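Long-range contact in ribosomal RNA small subunit methyltransferase D (Escherichia coli, PDB 2FPO), which methylates the N2 atom of guanine 966 of 16S rRNA in the assembled 30S particle, using S-adenosyl-L-methionine as methyl donor: residues Pro167-Asn172 with Arg187-Glu192. Residues are numbered along the deposited sequence; the frame is centred on the assembly and turned at random.
Sequences PTVPAN and RLYQRE
N172 and E192 form the tight end of this contact, where the CA atoms come within 5.4 Å and two hydrogen bonds join the residues. E192 N donates to N172 O over 2.9 Å, almost straight (175° at the hydrogen) and in the carbonyl plane. The return bond uses the side chain: CG of N172 is wedged between its backbone N and C (chi1 60°), which brings ND2 within 2.7 Å of E192 O; this donor stands above the plane of the E192 carbonyl rather than in it, with an N-H...O angle of 153°. ND2 also bonds E145, whose carboxylate forms a salt bridge with NE of R191, so one acidic side chain fixes both the amide and the neighbouring guanidinium.

Farther along, the backbones diverge to 8.9 Å between the CA atoms of V169 and Y189, and side chains span the gap. V169 lays CG1 over one face of the Y189 ring, 4.0 Å from its centroid, a CH-pi contact offset toward the rim. At the ring's tip, Y189 OH meets P167 CG at 3.4 Å. An alanine in place of Y189 would probably cost V169 and P167 their main support from the strand. The looser side is the side chain of partly exposed E192, whose carboxylate leads away from the loop although CB comes within 3.9 Å of N172 O.

In the Rossmann-like methyltransferase sheet, strand 184-191 runs antiparallel between 154-161 and the outermost strand 173-181; the loop entering 173-181 covers Y189, which also touches L175, while P167 and P170 pack on helix 137-146.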
# COMPACT_ATOMS: atom_id res chain seq x y z
N PRO A 167 -6.43 -12.21 -9.71
CA PRO A 167 -5.01 -12.60 -9.75
C PRO A 167 -4.78 -13.96 -9.07
O PRO A 167 -5.50 -14.31 -8.14
CB PRO A 167 -4.31 -11.50 -8.96
CG PRO A 167 -5.36 -11.01 -7.99
CD PRO A 167 -6.65 -11.06 -8.80
N THR A 168 -3.79 -14.69 -9.56
CA THR A 168 -3.28 -15.87 -8.90
C THR A 168 -2.69 -15.44 -7.55
O THR A 168 -1.83 -14.55 -7.47
CB THR A 168 -2.25 -16.63 -9.81
OG1 THR A 168 -2.87 -16.91 -11.07
CG2 THR A 168 -1.82 -17.98 -9.20
N VAL A 169 -3.23 -16.04 -6.49
CA VAL A 169 -2.75 -15.79 -5.14
C VAL A 169 -2.35 -17.13 -4.54
O VAL A 169 -2.87 -18.17 -4.96
CB VAL A 169 -3.82 -15.02 -4.28
CG1 VAL A 169 -4.05 -13.63 -4.88
CG2 VAL A 169 -5.17 -15.82 -4.18
N PRO A 170 -1.43 -17.13 -3.55
CA PRO A 170 -1.11 -18.41 -2.88
C PRO A 170 -2.34 -19.01 -2.21
O PRO A 170 -3.31 -18.30 -1.95
CB PRO A 170 -0.06 -18.00 -1.84
CG PRO A 170 0.52 -16.71 -2.37
CD PRO A 170 -0.65 -16.01 -2.99
N ALA A 171 -2.28 -20.31 -1.95
CA ALA A 171 -3.41 -21.05 -1.42
C ALA A 171 -3.86 -20.58 -0.04
O ALA A 171 -5.03 -20.69 0.30
CB ALA A 171 -3.08 -22.55 -1.42
N ASN A 172 -2.93 -20.06 0.76
CA ASN A 172 -3.28 -19.52 2.08
C ASN A 172 -3.78 -18.07 2.08
O ASN A 172 -3.97 -17.47 3.15
CB ASN A 172 -2.10 -19.67 3.05
CG ASN A 172 -0.84 -18.94 2.59
OD1 ASN A 172 -0.60 -18.78 1.39
ND2 ASN A 172 -0.04 -18.50 3.54
N ARG A 187 -9.49 -4.99 -4.23
CA ARG A 187 -9.61 -6.20 -3.42
C ARG A 187 -8.71 -6.17 -2.17
O ARG A 187 -7.66 -5.54 -2.16
CB ARG A 187 -9.27 -7.43 -4.25
CG ARG A 187 -10.20 -7.64 -5.44
CD ARG A 187 -9.77 -8.84 -6.28
NE ARG A 187 -10.73 -9.07 -7.35
CZ ARG A 187 -10.49 -8.89 -8.64
NH1 ARG A 187 -9.31 -8.48 -9.04
NH2 ARG A 187 -11.43 -9.14 -9.52
N LEU A 188 -9.15 -6.87 -1.13
CA LEU A 188 -8.38 -7.07 0.07
C LEU A 188 -8.34 -8.56 0.37
O LEU A 188 -9.39 -9.20 0.45
CB LEU A 188 -8.98 -6.27 1.23
CG LEU A 188 -8.16 -6.09 2.51
CD1 LEU A 188 -6.87 -5.30 2.27
CD2 LEU A 188 -9.04 -5.42 3.55
N TYR A 189 -7.12 -9.10 0.44
CA TYR A 189 -6.90 -10.50 0.73
C TYR A 189 -6.46 -10.63 2.16
O TYR A 189 -5.76 -9.76 2.68
CB TYR A 189 -5.83 -11.12 -0.19
CG TYR A 189 -6.30 -11.27 -1.61
CD1 TYR A 189 -6.88 -12.45 -2.06
CD2 TYR A 189 -6.17 -10.20 -2.51
CE1 TYR A 189 -7.31 -12.58 -3.38
CE2 TYR A 189 -6.60 -10.31 -3.82
CZ TYR A 189 -7.19 -11.49 -4.25
OH TYR A 189 -7.60 -11.56 -5.55
N GLN A 190 -6.89 -11.71 2.80
CA GLN A 190 -6.39 -12.06 4.12
C GLN A 190 -5.55 -13.33 4.04
O GLN A 190 -5.96 -14.36 3.46
CB GLN A 190 -7.53 -12.24 5.12
CG GLN A 190 -7.01 -12.40 6.54
CD GLN A 190 -8.05 -12.09 7.58
OE1 GLN A 190 -7.92 -11.14 8.34
NE2 GLN A 190 -9.10 -12.90 7.64
N ARG A 191 -4.38 -13.25 4.65
CA ARG A 191 -3.39 -14.29 4.58
C ARG A 191 -3.34 -15.07 5.88
O ARG A 191 -3.31 -14.49 6.97
CB ARG A 191 -2.04 -13.68 4.23
CG ARG A 191 -0.92 -14.66 4.06
CD ARG A 191 0.15 -14.44 5.09
NE ARG A 191 1.27 -15.32 4.82
CZ ARG A 191 2.15 -15.69 5.73
NH1 ARG A 191 2.06 -15.23 6.97
NH2 ARG A 191 3.12 -16.54 5.39
N GLU A 192 -3.38 -16.39 5.78
CA GLU A 192 -3.13 -17.26 6.95
C GLU A 192 -1.70 -17.80 6.93
O GLU A 192 -1.28 -18.41 5.95
CB GLU A 192 -4.13 -18.40 6.98
CG GLU A 192 -5.53 -17.97 7.30
CD GLU A 192 -5.63 -17.22 8.63
OE1 GLU A 192 -5.41 -17.85 9.69
OE2 GLU A 192 -5.96 -16.01 8.59